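Local coordinates for protein proline iminopeptidase (Streptomyces halstedii, PDB 3WMR) that is an amidohydrolase of the alpha/beta hydrolase fold that interacts with polyketide substrates, and probably releases N-terminal proline from peptides, at residues A[82-87]-A[217-222]; A[193-198]-A[234-239]. All coordinates share one frame; numbering follows the deposited sequence.

Both contacts involve the helical region inserted between strands 143-149 and 258-263, the usual place of the cap in alpha/beta hydrolases. Contact 1 joins helix 211-222 of that region to the loop after strand 76-80 of the core sheet, whereas contact 2 is internal to the inserted region, joining helix 189-202 to the loop at 234-239. Their centres are 19 Å apart and their nearest atoms about 4 Å, without touching. Both lie near the predicted catalytic residues: the side chain of Ile-220 in contact 1 is about 9 Å from that of Ser-126, and Phe-198 in contact 2 is about 8 Å from both His-293 and Asp-266, side chain to side chain.

Contact 1. Residues A[82-87]-A[217-222]; sequences LGNGGS and FMEIYN
Asn-84, in the loop that follows strand 76-80, reaches with its carboxamide to the backbone of Glu-219 in the last turn of helix 211-222. The hydrogen bond from Asn-84 ND2 to Glu-219 O is weak, 3.2 Å long with an N-H...O angle of 154°, and ND2 also gives to the carbonyl of Gly-57. Asn-84 OD1 accepts weakly from Gly-85 N at 3.1 Å, although it also lies 3.4 Å from Glu-219 O, two acceptors that do not bond. Asparagine thus suits the place by offering donor and acceptor at once. A leucine in its place would probably leave the carbonyls of Gly-57 and Glu-219 without this donor and the loop less firmly held.

The remaining contacts are van der Waals. Bent at chi2 (-81°), Glu-219 brings OE1 to 3.5 Å from Gly-85 CA. Gly-85 occupies the second position of a type II' turn from Asn-84 to Ser-87, whose positive phi (61°) glycine adopts easily. Ile-220 adds a light touch, its CA 3.9 Å from Asn-84 ND2. A single amide therefore ties the core loop to the cap helix; of the turn's glycines only Gly-85 meets it, and no apolar side chains pair.

Contact 2. Residues A[193-198]-A[234-239]; sequences HAMRAF and NEFHVI
An Asx turn at Asn-234, in the loop after helix 225-230, presents Phe-236 to one side of helix 189-202 in the cap region, where Met-195 and Phe-198 receive it.

The two phenylalanines form an edge-to-face pair in which Phe-236 supplies the edge and Phe-198 the face; their centroids are 4.6 Å apart and the planes inclined at 53°, well short of a perpendicular T. Phe-236 CD1 stands 3.4 Å from Phe-198 CD1, over that ring toward its rim, and Phe-236 CB adds a CH-pi contact 4.3 Å from the ring's centroid. One turn back along the helix, Met-195 CG lies 3.6 Å from Phe-236 CE1. The flexible thioether chain then runs on past the ring, bringing SD to 3.8 Å from Asn-234 CB.

Behind this packing Asn-234 OD1 is gripped by two backbone donors, His-237 N at 2.8 Å and nearly straight (162°), and Phe-236 N at 3.1 Å, the latter in the carbonyl plane. With CG between its backbone N and carbonyl carbon (chi1 55°), the Phe-236 ring folds back so that the same oxygen sits over its centre. Asparagine suits the spot because its other branch is free to act as donor, and ND2 bonds Tyr-191 OH of the same helix.

Met-162 of helix 155-166 touches both phenylalanines. Between 193-198 and 234-239 the contact is thus apolar and aromatic, while polar groups of the loop are met within the loop and by Tyr-191 and Tyr-199 elsewhere on helix 189-202.

Contact 1. Residues A[82-87]-A[217-222]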
ATOM      1  N   LEU A  82      12.746  -1.185   2.216  1.00 33.68           N
ATOM      2  CA  LEU A  82      14.047  -1.669   1.745  1.00 35.04           C
ATOM      3  C   LEU A  82      13.908  -2.303   0.378  1.00 34.49           C
ATOM      4  O   LEU A  82      12.996  -3.087   0.151  1.00 33.58           O
ATOM      5  CB  LEU A  82      14.624  -2.699   2.710  1.00 36.49           C
ATOM      6  CG  LEU A  82      16.035  -3.213   2.399  1.00 38.61           C
ATOM      7  CD1 LEU A  82      17.067  -2.116   2.634  1.00 40.19           C
ATOM      8  CD2 LEU A  82      16.364  -4.443   3.236  1.00 39.41           C
ATOM      9  N   GLY A  83      14.834  -1.969  -0.516  1.00 35.50           N
ATOM     10  CA  GLY A  83      14.886  -2.558  -1.848  1.00 34.82           C
ATOM     11  C   GLY A  83      14.567  -1.570  -2.954  1.00 34.27           C
ATOM     12  O   GLY A  83      14.902  -1.816  -4.118  1.00 35.38           O
ATOM     13  N   ASN A  84      13.918  -0.458  -2.619  1.00 32.97           N
ATOM     14  CA  ASN A  84      13.598   0.548  -3.640  1.00 32.66           C
ATOM     15  C   ASN A  84      13.588   1.980  -3.115  1.00 32.95           C
ATOM     16  O   ASN A  84      13.687   2.213  -1.913  1.00 32.90           O
ATOM     17  CB  ASN A  84      12.252   0.229  -4.319  1.00 32.29           C
ATOM     18  CG  ASN A  84      12.252   0.564  -5.805  1.00 32.01           C
ATOM     19  OD1 ASN A  84      13.280   0.936  -6.366  1.00 32.11           O
ATOM     20  ND2 ASN A  84      11.103   0.426  -6.444  1.00 31.13           N
ATOM     21  N   GLY A  85      13.484   2.939  -4.032  1.00 33.82           N
ATOM     22  CA  GLY A  85      13.496   4.349  -3.672  1.00 34.90           C
ATOM     23  C   GLY A  85      14.797   4.754  -2.996  1.00 36.05           C
ATOM     24  O   GLY A  85      15.884   4.335  -3.412  1.00 36.30           O
ATOM     25  N   GLY A  86      14.681   5.547  -1.933  1.00 35.95           N
ATOM     26  CA  GLY A  86      15.838   6.112  -1.251  1.00 37.06           C
ATOM     27  C   GLY A  86      16.535   5.144  -0.321  1.00 38.04           C
ATOM     28  O   GLY A  86      17.585   5.471   0.226  1.00 39.20           O
ATOM     29  N   SER A  87      15.957   3.960  -0.123  1.00 37.61           N
ATOM     30  CA  SER A  87      16.554   2.946   0.748  1.00 38.52           C
ATOM     31  C   SER A  87      17.592   2.133  -0.019  1.00 40.03           C
ATOM     32  O   SER A  87      17.759   2.320  -1.215  1.00 40.22           O
ATOM     33  CB  SER A  87      15.458   2.053   1.328  1.00 36.87           C
ATOM     34  OG  SER A  87      14.505   2.856   2.022  1.00 35.73           O
ATOM     35  N   PHE A 217       5.563   4.602 -10.211  1.00 29.12           N
ATOM     36  CA  PHE A 217       5.572   3.681 -11.353  1.00 30.06           C
ATOM     37  C   PHE A 217       6.966   3.543 -11.998  1.00 30.32           C
ATOM     38  O   PHE A 217       7.406   2.431 -12.310  1.00 28.29           O
ATOM     39  CB  PHE A 217       4.535   4.123 -12.393  1.00 32.02           C
ATOM     40  CG  PHE A 217       4.116   3.029 -13.327  1.00 32.98           C
ATOM     41  CD1 PHE A 217       3.157   2.098 -12.938  1.00 33.28           C
ATOM     42  CD2 PHE A 217       4.706   2.896 -14.582  1.00 33.58           C
ATOM     43  CE1 PHE A 217       2.786   1.067 -13.791  1.00 32.99           C
ATOM     44  CE2 PHE A 217       4.333   1.869 -15.437  1.00 33.51           C
ATOM     45  CZ  PHE A 217       3.371   0.960 -15.046  1.00 33.72           C
ATOM     46  N   MET A 218       7.669   4.668 -12.166  1.00 31.69           N
ATOM     47  CA  MET A 218       9.012   4.668 -12.752  1.00 33.03           C
ATOM     48  C   MET A 218      10.093   4.185 -11.787  1.00 33.74           C
ATOM     49  O   MET A 218      11.119   3.671 -12.229  1.00 33.43           O
ATOM     50  CB  MET A 218       9.377   6.057 -13.293  1.00 35.06           C
ATOM     51  CG  MET A 218       8.551   6.486 -14.515  1.00 35.02           C
ATOM     52  SD  MET A 218       8.597   5.327 -15.904  1.00 37.08           S
ATOM     53  CE  MET A 218      10.365   5.208 -16.194  1.00 37.47           C
ATOM     54  N   GLU A 219       9.885   4.358 -10.480  1.00 33.23           N
ATOM     55  CA  GLU A 219      10.809   3.783  -9.497  1.00 33.38           C
ATOM     56  C   GLU A 219      10.766   2.258  -9.553  1.00 31.56           C
ATOM     57  O   GLU A 219      11.791   1.586  -9.370  1.00 31.32           O
ATOM     58  CB  GLU A 219      10.494   4.269  -8.086  1.00 34.59           C
ATOM     59  CG  GLU A 219      10.785   5.742  -7.838  1.00 36.81           C
ATOM     60  CD  GLU A 219      12.253   6.034  -7.545  1.00 40.70           C
ATOM     61  OE1 GLU A 219      12.983   5.156  -7.037  1.00 42.86           O
ATOM     62  OE2 GLU A 219      12.683   7.169  -7.815  1.00 45.72           O
ATOM     63  N   ILE A 220       9.582   1.716  -9.815  1.00 29.90           N
ATOM     64  CA  ILE A 220       9.412   0.270  -9.971  1.00 29.45           C
ATOM     65  C   ILE A 220      10.121  -0.227 -11.241  1.00 31.27           C
ATOM     66  O   ILE A 220      10.849  -1.236 -11.224  1.00 30.76           O
ATOM     67  CB  ILE A 220       7.920  -0.109  -9.976  1.00 28.66           C
ATOM     68  CG1 ILE A 220       7.280   0.252  -8.620  1.00 28.00           C
ATOM     69  CG2 ILE A 220       7.749  -1.597 -10.240  1.00 28.55           C
ATOM     70  CD1 ILE A 220       5.775   0.108  -8.561  1.00 27.41           C
ATOM     71  N   TYR A 221       9.922   0.484 -12.346  1.00 32.49           N
ATOM     72  CA  TYR A 221      10.635   0.153 -13.578  1.00 34.84           C
ATOM     73  C   TYR A 221      12.145   0.127 -13.385  1.00 35.91           C
ATOM     74  O   TYR A 221      12.822  -0.746 -13.911  1.00 36.24           O
ATOM     75  CB  TYR A 221      10.314   1.142 -14.692  1.00 35.76           C
ATOM     76  CG  TYR A 221      11.192   0.926 -15.912  1.00 37.20           C
ATOM     77  CD1 TYR A 221      10.923  -0.097 -16.817  1.00 37.41           C
ATOM     78  CD2 TYR A 221      12.314   1.718 -16.135  1.00 38.15           C
ATOM     79  CE1 TYR A 221      11.739  -0.307 -17.927  1.00 38.10           C
ATOM     80  CE2 TYR A 221      13.131   1.512 -17.234  1.00 38.68           C
ATOM     81  CZ  TYR A 221      12.839   0.502 -18.130  1.00 38.59           C
ATOM     82  OH  TYR A 221      13.661   0.296 -19.237  1.00 39.51           O
ATOM     83  N   ASN A 222      12.676   1.101 -12.657  1.00 37.79           N
ATOM     84  CA  ASN A 222      14.127   1.255 -12.583  1.00 40.01           C
ATOM     85  C   ASN A 222      14.786   0.254 -11.650  1.00 38.63           C
ATOM     86  O   ASN A 222      15.925  -0.117 -11.882  1.00 38.05           O
ATOM     87  CB  ASN A 222      14.515   2.692 -12.248  1.00 42.94           C
ATOM     88  CG  ASN A 222      14.445   3.612 -13.469  1.00 46.81           C
ATOM     89  OD1 ASN A 222      15.132   3.389 -14.488  1.00 50.92           O
ATOM     90  ND2 ASN A 222      13.616   4.652 -13.377  1.00 46.28           N
TER

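Contact 2. Residues A[193-198]-A[234-239]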
ATOM      1  N   HIS A 193      -0.794  -1.953 -23.128  1.00 38.02           N
ATOM      2  CA  HIS A 193      -2.037  -1.245 -23.415  1.00 39.38           C
ATOM      3  C   HIS A 193      -3.296  -2.045 -23.039  1.00 36.24           C
ATOM      4  O   HIS A 193      -4.315  -1.453 -22.684  1.00 35.04           O
ATOM      5  CB  HIS A 193      -2.019  -0.726 -24.856  1.00 43.66           C
ATOM      6  CG  HIS A 193      -1.005   0.361 -25.050  1.00 48.16           C
ATOM      7  ND1 HIS A 193      -1.136   1.607 -24.471  1.00 51.30           N
ATOM      8  CD2 HIS A 193       0.191   0.368 -25.686  1.00 50.23           C
ATOM      9  CE1 HIS A 193      -0.082   2.346 -24.769  1.00 52.09           C
ATOM     10  NE2 HIS A 193       0.738   1.618 -25.508  1.00 53.51           N
ATOM     11  N   ALA A 194      -3.215  -3.376 -23.070  1.00 32.56           N
ATOM     12  CA  ALA A 194      -4.276  -4.218 -22.508  1.00 32.10           C
ATOM     13  C   ALA A 194      -4.337  -4.071 -20.969  1.00 30.53           C
ATOM     14  O   ALA A 194      -5.411  -3.912 -20.400  1.00 29.86           O
ATOM     15  CB  ALA A 194      -4.066  -5.672 -22.903  1.00 32.05           C
ATOM     16  N   MET A 195      -3.174  -4.086 -20.323  1.00 29.82           N
ATOM     17  CA  MET A 195      -3.052  -3.826 -18.879  1.00 29.75           C
ATOM     18  C   MET A 195      -3.658  -2.472 -18.507  1.00 30.25           C
ATOM     19  O   MET A 195      -4.249  -2.327 -17.438  1.00 27.89           O
ATOM     20  CB  MET A 195      -1.575  -3.853 -18.469  1.00 29.84           C
ATOM     21  CG  MET A 195      -1.307  -3.752 -16.974  1.00 29.93           C
ATOM     22  SD  MET A 195       0.335  -3.094 -16.613  1.00 32.07           S
ATOM     23  CE  MET A 195      -0.021  -1.353 -16.879  1.00 31.50           C
ATOM     24  N   ARG A 196      -3.529  -1.497 -19.415  1.00 31.20           N
ATOM     25  CA  ARG A 196      -4.064  -0.145 -19.206  1.00 33.16           C
ATOM     26  C   ARG A 196      -5.578  -0.080 -19.226  1.00 31.42           C
ATOM     27  O   ARG A 196      -6.175   0.701 -18.498  1.00 32.17           O
ATOM     28  CB  ARG A 196      -3.496   0.816 -20.250  1.00 35.98           C
ATOM     29  CG  ARG A 196      -2.058   1.194 -19.959  1.00 38.80           C
ATOM     30  CD  ARG A 196      -2.025   2.413 -19.069  1.00 40.76           C
ATOM     31  NE  ARG A 196      -2.663   3.498 -19.800  1.00 45.71           N
ATOM     32  CZ  ARG A 196      -3.319   4.510 -19.254  1.00 46.24           C
ATOM     33  NH1 ARG A 196      -3.437   4.615 -17.945  1.00 46.87           N
ATOM     34  NH2 ARG A 196      -3.863   5.422 -20.041  1.00 48.26           N
ATOM     35  N   ALA A 197      -6.208  -0.897 -20.055  1.00 29.83           N
ATOM     36  CA  ALA A 197      -7.644  -1.042 -19.965  1.00 29.70           C
ATOM     37  C   ALA A 197      -8.078  -1.476 -18.545  1.00 28.18           C
ATOM     38  O   ALA A 197      -9.154  -1.099 -18.100  1.00 28.31           O
ATOM     39  CB  ALA A 197      -8.151  -2.025 -21.015  1.00 30.50           C
ATOM     40  N   PHE A 198      -7.253  -2.254 -17.833  1.00 26.71           N
ATOM     41  CA  PHE A 198      -7.588  -2.650 -16.441  1.00 25.14           C
ATOM     42  C   PHE A 198      -7.252  -1.506 -15.493  1.00 24.72           C
ATOM     43  O   PHE A 198      -8.070  -1.135 -14.666  1.00 25.10           O
ATOM     44  CB  PHE A 198      -6.848  -3.944 -16.018  1.00 24.08           C
ATOM     45  CG  PHE A 198      -7.167  -4.419 -14.611  1.00 23.53           C
ATOM     46  CD1 PHE A 198      -6.531  -3.863 -13.499  1.00 23.39           C
ATOM     47  CD2 PHE A 198      -8.066  -5.462 -14.405  1.00 23.77           C
ATOM     48  CE1 PHE A 198      -6.810  -4.323 -12.216  1.00 23.01           C
ATOM     49  CE2 PHE A 198      -8.348  -5.921 -13.127  1.00 23.12           C
ATOM     50  CZ  PHE A 198      -7.712  -5.362 -12.038  1.00 22.76           C
ATOM     51  N   ASN A 234       2.658  -6.823 -12.517  1.00 23.41           N
ATOM     52  CA  ASN A 234       1.655  -5.761 -12.388  1.00 23.66           C
ATOM     53  C   ASN A 234       0.653  -6.093 -11.286  1.00 23.03           C
ATOM     54  O   ASN A 234       0.751  -7.139 -10.639  1.00 22.32           O
ATOM     55  CB  ASN A 234       0.956  -5.515 -13.734  1.00 23.65           C
ATOM     56  CG  ASN A 234       0.231  -6.737 -14.238  1.00 23.31           C
ATOM     57  OD1 ASN A 234      -0.693  -7.232 -13.606  1.00 22.54           O
ATOM     58  ND2 ASN A 234       0.643  -7.227 -15.385  1.00 24.21           N
ATOM     59  N   GLU A 235      -0.274  -5.177 -11.063  1.00 22.76           N
ATOM     60  CA  GLU A 235      -1.261  -5.260  -9.988  1.00 23.09           C
ATOM     61  C   GLU A 235      -2.111  -6.532  -9.950  1.00 22.77           C
ATOM     62  O   GLU A 235      -2.412  -7.040  -8.867  1.00 21.22           O
ATOM     63  CB  GLU A 235      -2.200  -4.053 -10.079  1.00 24.40           C
ATOM     64  CG  GLU A 235      -1.565  -2.757  -9.626  1.00 25.49           C
ATOM     65  CD  GLU A 235      -1.212  -2.837  -8.161  1.00 27.00           C
ATOM     66  OE1 GLU A 235      -2.163  -2.898  -7.349  1.00 26.75           O
ATOM     67  OE2 GLU A 235      -0.001  -2.896  -7.843  1.00 27.69           O
ATOM     68  N   PHE A 236      -2.515  -7.028 -11.121  1.00 22.60           N
ATOM     69  CA  PHE A 236      -3.444  -8.162 -11.206  1.00 22.88           C
ATOM     70  C   PHE A 236      -2.769  -9.516 -11.507  1.00 22.92           C
ATOM     71  O   PHE A 236      -3.282 -10.571 -11.089  1.00 23.43           O
ATOM     72  CB  PHE A 236      -4.578  -7.881 -12.202  1.00 23.34           C
ATOM     73  CG  PHE A 236      -4.112  -7.493 -13.596  1.00 23.59           C
ATOM     74  CD1 PHE A 236      -4.116  -6.159 -14.000  1.00 23.40           C
ATOM     75  CD2 PHE A 236      -3.694  -8.455 -14.503  1.00 23.54           C
ATOM     76  CE1 PHE A 236      -3.719  -5.804 -15.284  1.00 23.72           C
ATOM     77  CE2 PHE A 236      -3.288  -8.095 -15.787  1.00 23.81           C
ATOM     78  CZ  PHE A 236      -3.301  -6.773 -16.172  1.00 23.51           C
ATOM     79  N   HIS A 237      -1.639  -9.496 -12.215  1.00 22.47           N
ATOM     80  CA  HIS A 237      -0.909 -10.735 -12.559  1.00 22.42           C
ATOM     81  C   HIS A 237       0.042 -11.043 -11.412  1.00 22.70           C
ATOM     82  O   HIS A 237       1.256 -10.834 -11.500  1.00 22.34           O
ATOM     83  CB  HIS A 237      -0.168 -10.606 -13.903  1.00 22.31           C
ATOM     84  CG  HIS A 237       0.328 -11.910 -14.471  1.00 21.84           C
ATOM     85  ND1 HIS A 237      -0.446 -13.054 -14.520  1.00 21.84           N
ATOM     86  CD2 HIS A 237       1.507 -12.233 -15.057  1.00 21.70           C
ATOM     87  CE1 HIS A 237       0.239 -14.028 -15.097  1.00 22.02           C
ATOM     88  NE2 HIS A 237       1.427 -13.555 -15.436  1.00 22.21           N
ATOM     89  N   VAL A 238      -0.537 -11.535 -10.315  1.00 23.23           N
ATOM     90  CA  VAL A 238       0.233 -11.805  -9.101  1.00 23.07           C
ATOM     91  C   VAL A 238       0.790 -13.223  -9.173  1.00 24.15           C
ATOM     92  O   VAL A 238       0.085 -14.192  -8.872  1.00 24.76           O
ATOM     93  CB  VAL A 238      -0.628 -11.658  -7.835  1.00 22.64           C
ATOM     94  CG1 VAL A 238       0.160 -12.065  -6.582  1.00 22.51           C
ATOM     95  CG2 VAL A 238      -1.126 -10.246  -7.705  1.00 22.76           C
ATOM     96  N   ILE A 239       2.046 -13.328  -9.579  1.00 24.62           N
ATOM     97  CA  ILE A 239       2.725 -14.611  -9.698  1.00 26.74           C
ATOM     98  C   ILE A 239       3.987 -14.694  -8.833  1.00 26.66           C
ATOM     99  O   ILE A 239       4.737 -15.669  -8.912  1.00 27.48           O
ATOM    100  CB  ILE A 239       3.088 -14.915 -11.183  1.00 27.23           C
ATOM    101  CG1 ILE A 239       4.045 -13.869 -11.752  1.00 27.94           C
ATOM    102  CG2 ILE A 239       1.834 -15.013 -12.024  1.00 26.50           C
ATOM    103  CD1 ILE A 239       4.621 -14.245 -13.106  1.00 29.00           C
TER